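Local atomic coordinates of spindle assembly abnormal protein 6 (Caenorhabditis elegans, PDB entry 4G79), a protein that serves as a central scaffolding component of centrioles, ensuring their ninefold symmetry, and is required for centrosome biogenesis and duplication. Residues Phe55-Glu69 / Ser129-Val141. Sequence-based numbering, arbitrary orientation.
Sequences FEISRSDDFEFLFSE and SKGKIFSIKLHAV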
loop_
_atom_site.group_PDB
_atom_site.type_symbol
_atom_site.label_atom_id
_atom_site.label_comp_id
_atom_site.label_asym_id
_atom_site.label_seq_id
_atom_site.Cartn_x
_atom_site.Cartn_y
_atom_site.Cartn_z
ATOM N N PHE A 55 -21.124 -2.350 5.116
ATOM C CA PHE A 55 -20.191 -3.354 5.655
ATOM C C PHE A 55 -20.578 -3.609 7.070
ATOM O O PHE A 55 -20.816 -2.646 7.801
ATOM C CB PHE A 55 -18.729 -2.877 5.572
ATOM C CG PHE A 55 -18.192 -2.843 4.171
ATOM C CD1 PHE A 55 -18.460 -1.766 3.334
ATOM C CD2 PHE A 55 -17.396 -3.880 3.690
ATOM C CE1 PHE A 55 -17.956 -1.740 2.029
ATOM C CE2 PHE A 55 -16.893 -3.844 2.387
ATOM C CZ PHE A 55 -17.195 -2.785 1.565
ATOM N N GLU A 56 -20.716 -4.879 7.461
ATOM C CA GLU A 56 -21.154 -5.201 8.827
ATOM C C GLU A 56 -20.327 -6.306 9.385
ATOM O O GLU A 56 -20.105 -7.322 8.710
ATOM C CB GLU A 56 -22.635 -5.617 8.889
ATOM C CG GLU A 56 -23.663 -4.553 8.500
ATOM C CD GLU A 56 -25.070 -5.106 8.362
ATOM O OE1 GLU A 56 -25.420 -5.564 7.250
ATOM O OE2 GLU A 56 -25.811 -5.114 9.374
ATOM N N ILE A 57 -19.850 -6.118 10.628
ATOM C CA ILE A 57 -19.076 -7.175 11.284
ATOM C C ILE A 57 -19.731 -7.521 12.631
ATOM O O ILE A 57 -20.328 -6.665 13.293
ATOM C CB ILE A 57 -17.568 -6.897 11.435
ATOM C CG1 ILE A 57 -17.255 -5.710 12.354
ATOM C CG2 ILE A 57 -16.783 -6.878 10.079
ATOM C CD1 ILE A 57 -15.789 -5.694 12.780
ATOM N N SER A 58 -19.659 -8.796 12.992
ATOM C CA SER A 58 -20.164 -9.318 14.264
ATOM C C SER A 58 -19.378 -10.541 14.635
ATOM O O SER A 58 -18.670 -11.102 13.796
ATOM C CB SER A 58 -21.654 -9.655 14.181
ATOM O OG SER A 58 -21.910 -10.619 13.173
ATOM N N ARG A 59 -19.477 -10.962 15.908
ATOM C CA ARG A 59 -18.841 -12.199 16.373
ATOM C C ARG A 59 -19.607 -12.680 17.600
ATOM O O ARG A 59 -20.100 -11.858 18.397
ATOM C CB ARG A 59 -17.332 -12.068 16.614
ATOM C CG ARG A 59 -16.954 -11.337 17.884
ATOM C CD ARG A 59 -15.452 -11.209 17.962
ATOM N NE ARG A 59 -15.051 -10.611 19.229
ATOM C CZ ARG A 59 -14.061 -11.062 19.977
ATOM N NH1 ARG A 59 -13.351 -12.119 19.588
ATOM N NH2 ARG A 59 -13.755 -10.453 21.115
ATOM N N SER A 60 -19.724 -14.018 17.748
ATOM C CA SER A 60 -20.538 -14.628 18.789
ATOM C C SER A 60 -19.918 -14.533 20.171
ATOM O O SER A 60 -20.621 -14.812 21.157
ATOM C CB SER A 60 -20.852 -16.081 18.453
ATOM O OG SER A 60 -19.696 -16.899 18.480
ATOM N N ASP A 61 -18.625 -14.137 20.262
ATOM C CA ASP A 61 -17.938 -13.992 21.568
ATOM C C ASP A 61 -18.455 -12.837 22.369
ATOM O O ASP A 61 -18.267 -12.819 23.586
ATOM C CB ASP A 61 -16.437 -13.707 21.380
ATOM C CG ASP A 61 -15.742 -14.561 20.367
ATOM O OD1 ASP A 61 -16.081 -14.449 19.171
ATOM O OD2 ASP A 61 -14.798 -15.261 20.748
ATOM N N ASP A 62 -18.943 -11.791 21.658
ATOM C CA ASP A 62 -19.320 -10.540 22.280
ATOM C C ASP A 62 -20.539 -9.930 21.593
ATOM O O ASP A 62 -20.461 -9.539 20.421
ATOM C CB ASP A 62 -18.087 -9.595 22.205
ATOM C CG ASP A 62 -18.227 -8.252 22.901
ATOM O OD1 ASP A 62 -19.265 -8.033 23.588
ATOM O OD2 ASP A 62 -17.320 -7.418 22.749
ATOM N N PHE A 63 -21.657 -9.801 22.346
ATOM C CA PHE A 63 -22.902 -9.204 21.839
ATOM C C PHE A 63 -22.703 -7.718 21.505
ATOM O O PHE A 63 -23.457 -7.170 20.716
ATOM C CB PHE A 63 -24.084 -9.340 22.847
ATOM C CG PHE A 63 -24.341 -10.629 23.613
ATOM C CD1 PHE A 63 -24.268 -11.867 22.977
ATOM C CD2 PHE A 63 -24.781 -10.595 24.935
ATOM C CE1 PHE A 63 -24.573 -13.050 23.672
ATOM C CE2 PHE A 63 -25.080 -11.779 25.633
ATOM C CZ PHE A 63 -24.967 -12.998 24.999
ATOM N N GLU A 64 -21.698 -7.073 22.100
ATOM C CA GLU A 64 -21.386 -5.659 21.873
ATOM C C GLU A 64 -20.513 -5.461 20.633
ATOM O O GLU A 64 -20.329 -4.325 20.212
ATOM C CB GLU A 64 -20.693 -5.050 23.103
ATOM C CG GLU A 64 -21.622 -4.879 24.294
ATOM C CD GLU A 64 -20.950 -4.358 25.548
ATOM O OE1 GLU A 64 -19.845 -4.844 25.887
ATOM O OE2 GLU A 64 -21.554 -3.485 26.213
ATOM N N PHE A 65 -19.964 -6.550 20.071
ATOM C CA PHE A 65 -19.123 -6.553 18.886
ATOM C C PHE A 65 -20.041 -6.553 17.669
ATOM O O PHE A 65 -20.368 -7.599 17.124
ATOM C CB PHE A 65 -18.168 -7.758 18.902
ATOM C CG PHE A 65 -17.047 -7.668 17.903
ATOM C CD1 PHE A 65 -17.259 -7.987 16.561
ATOM C CD2 PHE A 65 -15.792 -7.209 18.284
ATOM C CE1 PHE A 65 -16.225 -7.890 15.633
ATOM C CE2 PHE A 65 -14.759 -7.104 17.348
ATOM C CZ PHE A 65 -14.980 -7.463 16.037
ATOM N N LEU A 66 -20.553 -5.383 17.326
ATOM C CA LEU A 66 -21.490 -5.202 16.227
ATOM C C LEU A 66 -21.180 -3.848 15.607
ATOM O O LEU A 66 -21.386 -2.817 16.254
ATOM C CB LEU A 66 -22.948 -5.304 16.767
ATOM C CG LEU A 66 -24.064 -5.419 15.739
ATOM C CD1 LEU A 66 -23.740 -6.437 14.628
ATOM C CD2 LEU A 66 -25.392 -5.717 16.416
ATOM N N PHE A 67 -20.565 -3.853 14.414
ATOM C CA PHE A 67 -20.126 -2.603 13.797
ATOM C C PHE A 67 -20.515 -2.515 12.348
ATOM O O PHE A 67 -20.528 -3.536 11.656
ATOM C CB PHE A 67 -18.599 -2.451 13.915
ATOM C CG PHE A 67 -18.074 -2.576 15.328
ATOM C CD1 PHE A 67 -17.997 -1.468 16.155
ATOM C CD2 PHE A 67 -17.642 -3.803 15.822
ATOM C CE1 PHE A 67 -17.546 -1.593 17.473
ATOM C CE2 PHE A 67 -17.183 -3.924 17.138
ATOM C CZ PHE A 67 -17.155 -2.822 17.959
ATOM N N SER A 68 -20.796 -1.289 11.869
ATOM C CA SER A 68 -21.122 -1.132 10.458
ATOM C C SER A 68 -20.747 0.240 9.936
ATOM O O SER A 68 -20.522 1.184 10.694
ATOM C CB SER A 68 -22.609 -1.385 10.206
ATOM O OG SER A 68 -23.441 -0.347 10.697
ATOM N N GLU A 69 -20.697 0.340 8.622
ATOM C CA GLU A 69 -20.497 1.600 7.930
ATOM C C GLU A 69 -21.094 1.470 6.552
ATOM O O GLU A 69 -21.105 0.380 5.952
ATOM C CB GLU A 69 -19.014 2.033 7.861
ATOM C CG GLU A 69 -18.741 3.360 7.138
ATOM C CD GLU A 69 -19.431 4.587 7.711
ATOM O OE1 GLU A 69 -18.715 5.525 8.127
ATOM O OE2 GLU A 69 -20.683 4.618 7.745
ATOM N N SER A 129 5.914 -6.818 1.382
ATOM C CA SER A 129 5.121 -5.909 2.191
ATOM C C SER A 129 3.798 -6.493 2.655
ATOM O O SER A 129 3.356 -7.540 2.182
ATOM C CB SER A 129 4.837 -4.634 1.401
ATOM O OG SER A 129 3.883 -4.898 0.392
ATOM N N LYS A 130 3.154 -5.763 3.568
ATOM C CA LYS A 130 1.848 -6.158 4.135
ATOM C C LYS A 130 0.752 -6.188 3.072
ATOM O O LYS A 130 -0.154 -7.002 3.205
ATOM C CB LYS A 130 1.448 -5.226 5.276
ATOM C CG LYS A 130 2.320 -5.412 6.501
ATOM C CD LYS A 130 1.906 -4.477 7.614
ATOM C CE LYS A 130 2.734 -4.707 8.852
ATOM N NZ LYS A 130 2.138 -4.043 10.037
ATOM N N GLY A 131 0.875 -5.372 2.005
ATOM C CA GLY A 131 -0.104 -5.334 0.926
ATOM C C GLY A 131 -1.494 -4.907 1.371
ATOM O O GLY A 131 -2.487 -5.500 0.940
ATOM N N LYS A 132 -1.591 -3.829 2.166
ATOM C CA LYS A 132 -2.915 -3.314 2.576
ATOM C C LYS A 132 -3.758 -2.938 1.367
ATOM O O LYS A 132 -3.276 -2.236 0.473
ATOM C CB LYS A 132 -2.803 -2.098 3.508
ATOM C CG LYS A 132 -4.147 -1.758 4.195
ATOM C CD LYS A 132 -4.177 -0.352 4.765
ATOM C CE LYS A 132 -3.930 -0.276 6.246
ATOM N NZ LYS A 132 -4.090 1.116 6.756
ATOM N N ILE A 133 -5.005 -3.427 1.312
ATOM C CA ILE A 133 -5.908 -3.081 0.217
ATOM C C ILE A 133 -6.642 -1.801 0.620
ATOM O O ILE A 133 -6.558 -0.778 -0.082
ATOM C CB ILE A 133 -6.855 -4.262 -0.116
ATOM C CG1 ILE A 133 -6.012 -5.527 -0.480
ATOM C CG2 ILE A 133 -7.793 -3.869 -1.284
ATOM C CD1 ILE A 133 -6.841 -6.806 -0.728
ATOM N N PHE A 134 -7.324 -1.837 1.772
ATOM C CA PHE A 134 -8.008 -0.647 2.277
ATOM C C PHE A 134 -8.301 -0.863 3.733
ATOM O O PHE A 134 -8.127 -1.959 4.243
ATOM C CB PHE A 134 -9.320 -0.351 1.464
ATOM C CG PHE A 134 -10.497 -1.270 1.732
ATOM C CD1 PHE A 134 -10.609 -2.492 1.080
ATOM C CD2 PHE A 134 -11.503 -0.902 2.625
ATOM C CE1 PHE A 134 -11.675 -3.353 1.352
ATOM C CE2 PHE A 134 -12.583 -1.756 2.888
ATOM C CZ PHE A 134 -12.663 -2.977 2.251
ATOM N N SER A 135 -8.723 0.189 4.398
ATOM C CA SER A 135 -9.206 0.142 5.762
ATOM C C SER A 135 -10.431 1.041 5.819
ATOM O O SER A 135 -10.514 2.021 5.080
ATOM C CB SER A 135 -8.134 0.548 6.776
ATOM O OG SER A 135 -7.789 1.918 6.692
ATOM N N ILE A 136 -11.380 0.700 6.668
ATOM C CA ILE A 136 -12.592 1.489 6.838
ATOM C C ILE A 136 -12.953 1.490 8.308
ATOM O O ILE A 136 -12.810 0.469 8.969
ATOM C CB ILE A 136 -13.733 0.927 5.920
ATOM C CG1 ILE A 136 -14.973 1.856 5.902
ATOM C CG2 ILE A 136 -14.082 -0.550 6.209
ATOM C CD1 ILE A 136 -15.994 1.604 4.774
ATOM N N LYS A 137 -13.383 2.641 8.821
ATOM C CA LYS A 137 -13.835 2.768 10.196
ATOM C C LYS A 137 -15.298 2.302 10.284
ATOM O O LYS A 137 -16.164 2.840 9.590
ATOM C CB LYS A 137 -13.682 4.226 10.661
ATOM C CG LYS A 137 -13.982 4.455 12.139
ATOM C CD LYS A 137 -13.692 5.885 12.537
ATOM C CE LYS A 137 -13.986 6.149 13.995
ATOM N NZ LYS A 137 -13.491 7.487 14.422
ATOM N N LEU A 138 -15.558 1.280 11.123
ATOM C CA LEU A 138 -16.919 0.760 11.325
ATOM C C LEU A 138 -17.398 1.249 12.666
ATOM O O LEU A 138 -16.664 1.180 13.641
ATOM C CB LEU A 138 -16.984 -0.777 11.208
ATOM C CG LEU A 138 -16.335 -1.394 9.942
ATOM C CD1 LEU A 138 -16.522 -2.907 9.933
ATOM C CD2 LEU A 138 -16.977 -0.855 8.653
ATOM N N HIS A 139 -18.609 1.758 12.716
ATOM C CA HIS A 139 -19.165 2.329 13.946
ATOM C C HIS A 139 -20.053 1.333 14.683
ATOM O O HIS A 139 -20.727 0.522 14.041
ATOM C CB HIS A 139 -19.973 3.596 13.597
ATOM C CG HIS A 139 -19.154 4.608 12.863
ATOM N ND1 HIS A 139 -18.326 5.490 13.538
ATOM C CD2 HIS A 139 -19.009 4.806 11.528
ATOM C CE1 HIS A 139 -17.732 6.213 12.599
ATOM N NE2 HIS A 139 -18.122 5.848 11.375
ATOM N N ALA A 140 -20.087 1.428 16.029
ATOM C CA ALA A 140 -20.920 0.549 16.859
ATOM C C ALA A 140 -22.399 0.729 16.508
ATOM O O ALA A 140 -22.858 1.858 16.307
ATOM C CB ALA A 140 -20.682 0.831 18.334
ATOM N N VAL A 141 -23.111 -0.397 16.360
ATOM C CA VAL A 141 -24.523 -0.450 15.965
ATOM C C VAL A 141 -25.415 -0.259 17.196
ATOM O O VAL A 141 -25.031 -0.646 18.292
ATOM C CB VAL A 141 -24.836 -1.769 15.207
ATOM C CG1 VAL A 141 -26.340 -1.955 14.967
ATOM C CG2 VAL A 141 -24.068 -1.833 13.883
HETATM O O HOH W 1 -22.702 -2.281 19.293
HETATM O O HOH W 2 -23.287 2.186 12.621
HETATM O O HOH W 3 -16.185 5.168 8.347
#
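Ser68 and His139 form an antiparallel hydrogen-bonded pair that joins strand 66-69 to strand 132-140 in the globular N-terminal domain of SAS-6, Ser68 N donating to His139 O at 2.8 Å and His139 N donating in return to Ser68 O. Val141 N extends the ladder to Leu66 O. The strand directions differ by 127°, consistent with a ladder that goes no further than Ser68 and His139 on the Glu69 side. With CG anti to the backbone N (chi1 180°), the Glu69 chain runs alongside His139, pointing the same way. Its CB lies 3.4 Å from Lys137 O and 3.6 Å from Leu138 CD2, and CG 4.0 Å from Ile136 CD1. A bend at chi2 then brings CD to the edge of the His139 ring, 3.8 Å from CD2, with carboxylate and ring planes 75° apart. OE1 accepts a weak bond from His139 NE2 (3.3 Å) and another from a water 2.6 Å from both OE1 and Lys137 O, while OE2 bonds to a residue flanking the segments. With an alanine here, His139 NE2 would probably lose this acceptor and the water its link from Lys137 O to the carboxylate. Beneath, Leu138 CD1 meets Ile57 CG1 at 3.8 Å. The seam thus combines a brief backbone ladder, an apolar inner face and a polar margin where a weak carboxylate-imidazole link is joined by a water bound closely to both strands.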